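Local coordinates for DUF72 domain-containing protein (Thermotoga maritima, PDB 1VPQ) that is of unknown function but belongs to the DUF72 family, folds as a TIM-type barrel and holds a sulfate ion at one end in the crystal, at residues L170-V179 with F189-T197; F202-R210 with Y220-E228. All coordinates share one frame; numbering follows the deposited sequence.

Interaction 1: residues L170-V179 with F189-T197; sequences LRNHGITFVV and FPYRPITTT. With SO4 (sulfate ion), chain D.
The hydroxyl of Thr196 donates to the carbonyl of Ile175, OG1 to O 2.5 Å, in the carbonyl plane and on a lone pair, with a C=O...donor angle of 143°. One residue on, the hydroxyls of Thr176 and Thr197 meet at 2.6 Å between their OG1 atoms, either being a possible donor, and the two side chains cross at about a right angle. Both loop threonines hold OG1 between backbone N and carbonyl carbon (chi1 near 60°), which turns the hydroxyls toward Ile175 O and Thr176 OG1. Two waters fill in where direct backbone pairing is absent: water 1 accepts from the amides of Phe177 and Thr196, and water 2 donates to the carbonyls of Phe177 and Ile194.

Around this polar seam the packing is largely apolar, though carbonyl oxygens of Arg192 and Ile194 lie at the edge of the Phe177 ring. Thr196 CG2 lies 3.8 Å from Leu170 CB. The Phe177 ring presents its edge to the loop, with CE2 3.1 Å from Arg192 O and CZ 3.6 Å from Phe189 CE1; the two phenyl rings meet rim to rim, planes at 53°. Further along, Val179 CG1 touches Tyr191 CE1 at 3.7 Å, while the Tyr191 hydroxyl bonds to Asp235.

The loop thus lies along strand 176-181 and the end of helix 164-173, whose Tyr167 meets Phe177 edge-to-face, before the chain enters the neighbouring strand 199-204.

Interaction 2: residues F202-R210 with Y220-E228; sequences FRFHGRNER and YDYLYSEEE. With SO4 (sulfate ion), chain B.
Arg207 lies over the Tyr222 ring: its backbone N sits 3.4 Å above the ring plane, displaced toward the rim, and its CB makes a CH-pi contact 4.0 Å from the ring centroid, 21° off the normal. This is a beta-alpha loop of a TIM-type barrel, carrying the chain from strand 199-204 to helix 226-240. Gly206 has no side chain to collide with Tyr222 CB, which lets its CA come 3.6 Å from Tyr222 CD2; its positive phi (77°) also suits glycine. Its N-H also makes a weak hydrogen bond to the Tyr224 hydroxyl, whose stronger partner is Asp181.

Beyond the ring, the Arg207 chain is extended from CG to NE (chi2 and chi3 both 174°) and carries the guanidinium to Glu228. The salt bridge, NH1 to OE1 2.9 Å, is purely electrostatic, since the carboxylate lies over the guanidinium face, whereas Arg207 NE pairs with Asp181. Glu228 OE2 is gripped twice, by Tyr222 OH on the syn side and by Ser225 N on the anti lone pair. With Glu228 N donating to Ser225 OG, Ser225 and Glu228 form a capping box at the start of the helix.

On the barrel side, His205 and Tyr220 lie side by side, pointing the same way beside a sulfate, probably from the crystallisation liquor. Lys84 and Arg157 also bind this anion, consistent with an anion-binding pocket at this end of the barrel. Arg203 grips it with both terminal nitrogens, NH2 reaching O4 at 2.9 Å.

Overall arrangement
Interactions 1 and 2 follow one another in the chain and meet on adjacent parallel strands, 176-181 and 199-204: Val179 O lies 2.9 Å from Arg203 N, a probable hydrogen bond, and Val179 CB packs on Phe202 CD2. Their centres are nevertheless 21 Å apart. Both are partly buried, but their chemistry differs. Interaction 1 lays the connection between the two strands along the first of them through threonine hydroxyls, bridging waters and apolar side chains. Interaction 2 folds the loop after the second strand back on itself with tyrosine rings and an arginine-glutamate pair, and its inner side reaches a sulfate held by several basic residues.

Interaction 1: residues L170-V179 with F189-T197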
loop_
_atom_site.group_PDB
_atom_site.type_symbol
_atom_site.label_atom_id
_atom_site.label_comp_id
_atom_site.label_asym_id
_atom_site.label_seq_id
_atom_site.Cartn_x
_atom_site.Cartn_y
_atom_site.Cartn_z
ATOM N N LEU A 170 0.191 -12.574 -13.382
ATOM C CA LEU A 170 0.613 -12.393 -11.998
ATOM C C LEU A 170 0.905 -13.751 -11.353
ATOM O O LEU A 170 1.977 -13.945 -10.806
ATOM C CB LEU A 170 -0.440 -11.625 -11.201
ATOM C CG LEU A 170 -0.725 -10.179 -11.630
ATOM C CD1 LEU A 170 -1.845 -9.595 -10.808
ATOM C CD2 LEU A 170 0.503 -9.292 -11.520
ATOM N N ARG A 171 -0.050 -14.672 -11.435
ATOM C CA ARG A 171 0.130 -16.062 -10.977
ATOM C C ARG A 171 1.347 -16.797 -11.548
ATOM O O ARG A 171 1.980 -17.620 -10.859
ATOM C CB ARG A 171 -1.109 -16.901 -11.317
ATOM C CG ARG A 171 -2.216 -16.841 -10.285
ATOM C CD ARG A 171 -3.361 -17.773 -10.661
ATOM N NE ARG A 171 -4.467 -17.046 -11.279
ATOM C CZ ARG A 171 -5.505 -16.517 -10.622
ATOM N NH1 ARG A 171 -5.621 -16.623 -9.294
ATOM N NH2 ARG A 171 -6.451 -15.870 -11.303
ATOM N N ASN A 172 1.650 -16.568 -12.822
ATOM C CA ASN A 172 2.779 -17.261 -13.445
ATOM C C ASN A 172 4.112 -16.700 -12.973
ATOM O O ASN A 172 5.140 -17.364 -13.086
ATOM C CB ASN A 172 2.694 -17.205 -14.966
ATOM C CG ASN A 172 1.785 -18.274 -15.543
ATOM O OD1 ASN A 172 1.728 -19.397 -15.056
ATOM N ND2 ASN A 172 1.084 -17.929 -16.602
ATOM N N HIS A 173 4.081 -15.484 -12.429
ATOM C CA HIS A 173 5.290 -14.804 -11.981
ATOM C C HIS A 173 5.345 -14.526 -10.482
ATOM O O HIS A 173 6.257 -13.853 -10.020
ATOM C CB HIS A 173 5.456 -13.520 -12.790
ATOM C CG HIS A 173 5.599 -13.775 -14.256
ATOM N ND1 HIS A 173 4.515 -13.905 -15.097
ATOM C CD2 HIS A 173 6.697 -13.997 -15.017
ATOM C CE1 HIS A 173 4.943 -14.163 -16.320
ATOM N NE2 HIS A 173 6.262 -14.221 -16.299
ATOM N N GLY A 174 4.385 -15.067 -9.726
ATOM C CA GLY A 174 4.356 -14.936 -8.263
ATOM C C GLY A 174 4.296 -13.499 -7.763
ATOM O O GLY A 174 4.961 -13.136 -6.786
ATOM N N ILE A 175 3.504 -12.677 -8.440
ATOM C CA ILE A 175 3.265 -11.300 -8.008
ATOM C C ILE A 175 1.927 -11.228 -7.284
ATOM O O ILE A 175 0.905 -11.660 -7.805
ATOM C CB ILE A 175 3.271 -10.319 -9.183
ATOM C CG1 ILE A 175 4.630 -10.360 -9.897
ATOM C CG2 ILE A 175 2.967 -8.897 -8.692
ATOM C CD1 ILE A 175 4.634 -9.740 -11.287
ATOM N N THR A 176 1.953 -10.688 -6.071
ATOM C CA THR A 176 0.758 -10.547 -5.256
ATOM C C THR A 176 -0.131 -9.425 -5.822
ATOM O O THR A 176 0.333 -8.317 -6.113
ATOM C CB THR A 176 1.139 -10.280 -3.779
ATOM O OG1 THR A 176 1.804 -11.436 -3.239
ATOM C CG2 THR A 176 -0.085 -9.945 -2.927
ATOM N N PHE A 177 -1.411 -9.743 -5.988
ATOM C CA PHE A 177 -2.393 -8.812 -6.524
ATOM C C PHE A 177 -2.915 -7.858 -5.439
ATOM O O PHE A 177 -3.382 -8.296 -4.383
ATOM C CB PHE A 177 -3.562 -9.585 -7.154
ATOM C CG PHE A 177 -4.676 -8.701 -7.617
ATOM C CD1 PHE A 177 -4.505 -7.869 -8.717
ATOM C CD2 PHE A 177 -5.884 -8.674 -6.942
ATOM C CE1 PHE A 177 -5.521 -7.043 -9.143
ATOM C CE2 PHE A 177 -6.902 -7.849 -7.358
ATOM C CZ PHE A 177 -6.722 -7.027 -8.453
ATOM N N VAL A 178 -2.826 -6.553 -5.704
ATOM C CA VAL A 178 -3.371 -5.548 -4.801
ATOM C C VAL A 178 -4.865 -5.370 -5.034
ATOM O O VAL A 178 -5.288 -4.835 -6.059
ATOM C CB VAL A 178 -2.667 -4.202 -4.967
ATOM C CG1 VAL A 178 -3.317 -3.134 -4.085
ATOM C CG2 VAL A 178 -1.202 -4.346 -4.604
ATOM N N VAL A 179 -5.661 -5.828 -4.075
ATOM C CA VAL A 179 -7.113 -5.661 -4.131
ATOM C C VAL A 179 -7.419 -4.227 -3.706
ATOM O O VAL A 179 -7.119 -3.832 -2.585
ATOM C CB VAL A 179 -7.858 -6.634 -3.199
ATOM C CG1 VAL A 179 -9.371 -6.397 -3.281
ATOM C CG2 VAL A 179 -7.512 -8.086 -3.531
ATOM N N PHE A 189 -9.843 1.104 -11.892
ATOM C CA PHE A 189 -9.785 -0.337 -11.705
ATOM C C PHE A 189 -10.793 -0.738 -10.626
ATOM O O PHE A 189 -10.862 -0.099 -9.571
ATOM C CB PHE A 189 -8.363 -0.774 -11.335
ATOM C CG PHE A 189 -8.135 -2.256 -11.448
ATOM C CD1 PHE A 189 -8.404 -3.090 -10.381
ATOM C CD2 PHE A 189 -7.653 -2.814 -12.619
ATOM C CE1 PHE A 189 -8.204 -4.466 -10.480
ATOM C CE2 PHE A 189 -7.444 -4.183 -12.718
ATOM C CZ PHE A 189 -7.719 -5.008 -11.648
ATOM N N PRO A 190 -11.595 -1.789 -10.890
ATOM C CA PRO A 190 -12.633 -2.195 -9.935
ATOM C C PRO A 190 -12.112 -2.963 -8.725
ATOM O O PRO A 190 -10.926 -3.274 -8.633
ATOM C CB PRO A 190 -13.532 -3.102 -10.774
ATOM C CG PRO A 190 -12.614 -3.714 -11.758
ATOM C CD PRO A 190 -11.601 -2.647 -12.089
ATOM N N TYR A 191 -13.021 -3.257 -7.806
ATOM C CA TYR A 191 -12.704 -4.021 -6.604
ATOM C C TYR A 191 -12.796 -5.482 -6.958
ATOM O O TYR A 191 -13.879 -5.978 -7.208
ATOM C CB TYR A 191 -13.695 -3.680 -5.491
ATOM C CG TYR A 191 -13.600 -4.520 -4.250
ATOM C CD1 TYR A 191 -12.685 -4.217 -3.253
ATOM C CD2 TYR A 191 -14.457 -5.603 -4.053
ATOM C CE1 TYR A 191 -12.603 -4.988 -2.098
ATOM C CE2 TYR A 191 -14.389 -6.374 -2.910
ATOM C CZ TYR A 191 -13.463 -6.062 -1.933
ATOM O OH TYR A 191 -13.386 -6.823 -0.789
ATOM N N ARG A 192 -11.646 -6.143 -7.019
ATOM C CA ARG A 192 -11.574 -7.582 -7.321
ATOM C C ARG A 192 -10.931 -8.345 -6.161
ATOM O O ARG A 192 -9.710 -8.341 -6.024
ATOM C CB ARG A 192 -10.769 -7.845 -8.614
ATOM C CG ARG A 192 -11.415 -7.438 -9.944
ATOM C CD ARG A 192 -12.913 -7.300 -9.829
ATOM N NE ARG A 192 -13.652 -7.373 -11.078
ATOM C CZ ARG A 192 -14.881 -6.895 -11.242
ATOM N NH1 ARG A 192 -15.502 -6.261 -10.253
ATOM N NH2 ARG A 192 -15.484 -7.027 -12.412
ATOM N N PRO A 193 -11.746 -9.008 -5.320
ATOM C CA PRO A 193 -11.167 -9.697 -4.177
ATOM C C PRO A 193 -10.637 -11.064 -4.612
ATOM O O PRO A 193 -11.332 -12.078 -4.522
ATOM C CB PRO A 193 -12.327 -9.767 -3.188
ATOM C CG PRO A 193 -13.562 -9.735 -4.023
ATOM C CD PRO A 193 -13.209 -9.162 -5.370
ATOM N N ILE A 194 -9.397 -11.043 -5.108
ATOM C CA ILE A 194 -8.754 -12.181 -5.770
ATOM C C ILE A 194 -7.327 -12.336 -5.263
ATOM O O ILE A 194 -6.653 -11.339 -4.953
ATOM C CB ILE A 194 -8.719 -11.977 -7.314
ATOM C CG1 ILE A 194 -10.108 -12.186 -7.914
ATOM C CG2 ILE A 194 -7.733 -12.940 -8.003
ATOM C CD1 ILE A 194 -10.231 -11.606 -9.286
ATOM N N THR A 195 -6.871 -13.587 -5.185
ATOM C CA THR A 195 -5.478 -13.870 -4.832
ATOM C C THR A 195 -4.728 -14.523 -5.997
ATOM O O THR A 195 -5.239 -15.426 -6.653
ATOM C CB THR A 195 -5.358 -14.792 -3.591
ATOM O OG1 THR A 195 -6.095 -16.000 -3.808
ATOM C CG2 THR A 195 -5.882 -14.092 -2.356
ATOM N N THR A 196 -3.511 -14.044 -6.237
ATOM C CA THR A 196 -2.624 -14.593 -7.259
ATOM C C THR A 196 -1.418 -15.326 -6.652
ATOM O O THR A 196 -0.636 -15.938 -7.379
ATOM C CB THR A 196 -2.081 -13.474 -8.133
ATOM O OG1 THR A 196 -1.421 -12.517 -7.302
ATOM C CG2 THR A 196 -3.204 -12.795 -8.894
ATOM N N THR A 197 -1.274 -15.233 -5.326
ATOM C CA THR A 197 -0.120 -15.752 -4.596
ATOM C C THR A 197 -0.601 -16.346 -3.271
ATOM O O THR A 197 -1.775 -16.683 -3.139
ATOM C CB THR A 197 0.923 -14.635 -4.330
ATOM O OG1 THR A 197 0.329 -13.596 -3.548
ATOM C CG2 THR A 197 1.436 -14.046 -5.630
HETATM S S SO4 D . -16.857 -2.640 -7.986
HETATM O O1 SO4 D . -16.005 -1.575 -8.525
HETATM O O2 SO4 D . -17.035 -3.725 -8.959
HETATM O O3 SO4 D . -16.269 -3.186 -6.777
HETATM O O4 SO4 D . -18.144 -2.080 -7.619
HETATM O O HOH W 1 -2.509 -12.160 -4.237
HETATM O O HOH W 2 -4.348 -10.536 -3.496
#

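Interaction 2: residues F202-R210 with Y220-E228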
loop_
_atom_site.group_PDB
_atom_site.type_symbol
_atom_site.label_atom_id
_atom_site.label_comp_id
_atom_site.label_asym_id
_atom_site.label_seq_id
_atom_site.Cartn_x
_atom_site.Cartn_y
_atom_site.Cartn_z
ATOM N N PHE A 202 -4.550 -5.464 0.439
ATOM C CA PHE A 202 -5.687 -4.578 0.164
ATOM C C PHE A 202 -5.280 -3.137 0.317
ATOM O O PHE A 202 -4.590 -2.798 1.274
ATOM C CB PHE A 202 -6.840 -4.830 1.131
ATOM C CG PHE A 202 -7.438 -6.185 1.011
ATOM C CD1 PHE A 202 -6.769 -7.298 1.513
ATOM C CD2 PHE A 202 -8.673 -6.358 0.406
ATOM C CE1 PHE A 202 -7.323 -8.572 1.404
ATOM C CE2 PHE A 202 -9.231 -7.624 0.293
ATOM C CZ PHE A 202 -8.551 -8.735 0.797
ATOM N N ARG A 203 -5.737 -2.289 -0.602
ATOM C CA ARG A 203 -5.559 -0.848 -0.459
ATOM C C ARG A 203 -6.886 -0.113 -0.653
ATOM O O ARG A 203 -7.538 -0.288 -1.666
ATOM C CB ARG A 203 -4.505 -0.337 -1.435
ATOM C CG ARG A 203 -3.106 -0.891 -1.166
ATOM C CD ARG A 203 -2.064 -0.132 -1.961
ATOM N NE ARG A 203 -1.706 1.147 -1.349
ATOM C CZ ARG A 203 -1.466 2.279 -2.012
ATOM N NH1 ARG A 203 -1.593 2.346 -3.325
ATOM N NH2 ARG A 203 -1.129 3.372 -1.342
ATOM N N PHE A 204 -7.269 0.699 0.335
ATOM C CA PHE A 204 -8.520 1.455 0.302
ATOM C C PHE A 204 -8.234 2.948 0.217
ATOM O O PHE A 204 -7.669 3.530 1.137
ATOM C CB PHE A 204 -9.365 1.157 1.546
ATOM C CG PHE A 204 -9.603 -0.320 1.793
ATOM C CD1 PHE A 204 -9.951 -1.178 0.757
ATOM C CD2 PHE A 204 -9.508 -0.841 3.073
ATOM C CE1 PHE A 204 -10.176 -2.536 0.996
ATOM C CE2 PHE A 204 -9.736 -2.199 3.322
ATOM C CZ PHE A 204 -10.068 -3.041 2.282
ATOM N N HIS A 205 -8.634 3.557 -0.895
ATOM C CA HIS A 205 -8.351 4.974 -1.175
ATOM C C HIS A 205 -9.535 5.889 -0.910
ATOM O O HIS A 205 -9.448 7.103 -1.139
ATOM C CB HIS A 205 -7.951 5.150 -2.647
ATOM C CG HIS A 205 -6.803 4.290 -3.071
ATOM N ND1 HIS A 205 -5.550 4.404 -2.516
ATOM C CD2 HIS A 205 -6.715 3.322 -4.009
ATOM C CE1 HIS A 205 -4.742 3.528 -3.083
ATOM N NE2 HIS A 205 -5.425 2.857 -3.993
ATOM N N GLY A 206 -10.640 5.305 -0.458
ATOM C CA GLY A 206 -11.920 6.003 -0.404
ATOM C C GLY A 206 -12.563 6.089 -1.777
ATOM O O GLY A 206 -12.034 5.570 -2.754
ATOM N N ARG A 207 -13.699 6.771 -1.848
ATOM C CA ARG A 207 -14.532 6.784 -3.045
ATOM C C ARG A 207 -14.997 8.178 -3.405
ATOM O O ARG A 207 -16.121 8.368 -3.872
ATOM C CB ARG A 207 -15.758 5.904 -2.836
ATOM C CG ARG A 207 -15.430 4.500 -2.459
ATOM C CD ARG A 207 -16.689 3.775 -2.150
ATOM N NE ARG A 207 -16.431 2.373 -1.915
ATOM C CZ ARG A 207 -17.360 1.487 -1.585
ATOM N NH1 ARG A 207 -18.635 1.857 -1.447
ATOM N NH2 ARG A 207 -17.011 0.226 -1.389
ATOM N N ASN A 208 -14.119 9.149 -3.186
ATOM C CA ASN A 208 -14.384 10.531 -3.536
ATOM C C ASN A 208 -14.754 10.664 -5.015
ATOM O O ASN A 208 -13.945 10.385 -5.885
ATOM C CB ASN A 208 -13.147 11.379 -3.209
ATOM C CG ASN A 208 -13.398 12.881 -3.345
ATOM O OD1 ASN A 208 -14.471 13.312 -3.761
ATOM N ND2 ASN A 208 -12.393 13.679 -2.998
ATOM N N GLU A 209 -15.980 11.107 -5.282
ATOM C CA GLU A 209 -16.471 11.336 -6.652
ATOM C C GLU A 209 -15.739 12.448 -7.400
ATOM O O GLU A 209 -15.850 12.554 -8.621
ATOM C CB GLU A 209 -17.952 11.694 -6.622
ATOM C CG GLU A 209 -18.856 10.568 -6.142
ATOM C CD GLU A 209 -20.304 11.010 -5.941
ATOM O OE1 GLU A 209 -20.616 12.212 -6.149
ATOM O OE2 GLU A 209 -21.124 10.140 -5.570
ATOM N N ARG A 210 -15.017 13.285 -6.658
ATOM C CA ARG A 210 -14.250 14.398 -7.223
ATOM C C ARG A 210 -12.785 13.994 -7.459
ATOM O O ARG A 210 -11.918 14.840 -7.678
ATOM C CB ARG A 210 -14.351 15.602 -6.275
ATOM C CG ARG A 210 -14.177 16.963 -6.943
ATOM C CD ARG A 210 -14.440 18.122 -5.974
ATOM N N TYR A 220 -8.280 12.247 -1.638
ATOM C CA TYR A 220 -8.513 11.171 -0.667
ATOM C C TYR A 220 -9.418 11.597 0.498
ATOM O O TYR A 220 -9.525 10.886 1.499
ATOM C CB TYR A 220 -7.181 10.649 -0.129
ATOM C CG TYR A 220 -6.244 10.144 -1.200
ATOM C CD1 TYR A 220 -6.357 8.845 -1.706
ATOM C CD2 TYR A 220 -5.233 10.957 -1.704
ATOM C CE1 TYR A 220 -5.487 8.379 -2.696
ATOM C CE2 TYR A 220 -4.361 10.506 -2.691
ATOM C CZ TYR A 220 -4.491 9.219 -3.187
ATOM O OH TYR A 220 -3.624 8.785 -4.168
ATOM N N ASP A 221 -10.083 12.744 0.364
ATOM C CA ASP A 221 -11.056 13.175 1.365
ATOM C C ASP A 221 -12.310 12.301 1.287
ATOM O O ASP A 221 -13.218 12.547 0.487
ATOM C CB ASP A 221 -11.414 14.653 1.194
ATOM C CG ASP A 221 -12.378 15.142 2.249
ATOM O OD1 ASP A 221 -12.597 14.427 3.252
ATOM O OD2 ASP A 221 -12.918 16.254 2.080
ATOM N N TYR A 222 -12.326 11.264 2.119
ATOM C CA TYR A 222 -13.449 10.338 2.197
ATOM C C TYR A 222 -13.387 9.570 3.508
ATOM O O TYR A 222 -12.302 9.256 3.987
ATOM C CB TYR A 222 -13.414 9.365 1.030
ATOM C CG TYR A 222 -14.655 8.520 0.903
ATOM C CD1 TYR A 222 -15.751 8.976 0.189
ATOM C CD2 TYR A 222 -14.724 7.257 1.471
ATOM C CE1 TYR A 222 -16.900 8.209 0.064
ATOM C CE2 TYR A 222 -15.876 6.468 1.351
ATOM C CZ TYR A 222 -16.955 6.952 0.642
ATOM O OH TYR A 222 -18.095 6.200 0.505
ATOM N N LEU A 223 -14.553 9.292 4.085
ATOM C CA LEU A 223 -14.662 8.505 5.311
ATOM C C LEU A 223 -15.640 7.361 5.082
ATOM O O LEU A 223 -16.851 7.583 4.996
ATOM C CB LEU A 223 -15.136 9.376 6.486
ATOM C CG LEU A 223 -15.199 8.701 7.873
ATOM C CD1 LEU A 223 -13.814 8.473 8.463
ATOM C CD2 LEU A 223 -16.036 9.518 8.826
ATOM N N TYR A 224 -15.112 6.144 4.978
ATOM C CA TYR A 224 -15.945 4.964 4.816
ATOM C C TYR A 224 -16.993 4.857 5.930
ATOM O O TYR A 224 -16.692 5.077 7.100
ATOM C CB TYR A 224 -15.088 3.698 4.820
ATOM C CG TYR A 224 -14.317 3.441 3.546
ATOM C CD1 TYR A 224 -14.921 2.800 2.462
ATOM C CD2 TYR A 224 -12.971 3.801 3.433
ATOM C CE1 TYR A 224 -14.219 2.543 1.294
ATOM C CE2 TYR A 224 -12.257 3.550 2.260
ATOM C CZ TYR A 224 -12.891 2.919 1.199
ATOM O OH TYR A 224 -12.206 2.669 0.036
ATOM N N SER A 225 -18.218 4.516 5.546
ATOM C CA SER A 225 -19.273 4.179 6.495
ATOM C C SER A 225 -19.018 2.804 7.097
ATOM O O SER A 225 -18.340 1.973 6.494
ATOM C CB SER A 225 -20.643 4.176 5.802
ATOM O OG SER A 225 -20.827 3.012 4.999
ATOM N N GLU A 226 -19.580 2.578 8.283
ATOM C CA GLU A 226 -19.506 1.279 8.966
ATOM C C GLU A 226 -20.095 0.153 8.109
ATOM O O GLU A 226 -19.612 -0.980 8.143
ATOM C CB GLU A 226 -20.215 1.339 10.328
ATOM N N GLU A 227 -21.129 0.477 7.335
ATOM C CA GLU A 227 -21.762 -0.495 6.438
ATOM C C GLU A 227 -20.785 -0.986 5.365
ATOM O O GLU A 227 -20.679 -2.192 5.118
ATOM C CB GLU A 227 -22.995 0.112 5.759
ATOM C CG GLU A 227 -24.087 0.605 6.716
ATOM C CD GLU A 227 -24.978 -0.522 7.266
ATOM O OE1 GLU A 227 -24.436 -1.518 7.816
ATOM O OE2 GLU A 227 -26.229 -0.394 7.162
ATOM N N GLU A 228 -20.078 -0.050 4.732
ATOM C CA GLU A 228 -19.117 -0.411 3.685
ATOM C C GLU A 228 -17.843 -1.056 4.239
ATOM O O GLU A 228 -17.310 -1.972 3.625
ATOM C CB GLU A 228 -18.816 0.748 2.716
ATOM C CG GLU A 228 -18.438 2.073 3.332
ATOM C CD GLU A 228 -18.663 3.271 2.384
ATOM O OE1 GLU A 228 -18.979 3.062 1.194
ATOM O OE2 GLU A 228 -18.526 4.431 2.833
HETATM S S SO4 B . -1.892 5.939 -4.323
HETATM O O1 SO4 B . -2.258 4.769 -5.115
HETATM O O2 SO4 B . -1.293 6.961 -5.174
HETATM O O3 SO4 B . -3.100 6.467 -3.709
HETATM O O4 SO4 B . -0.909 5.551 -3.317
#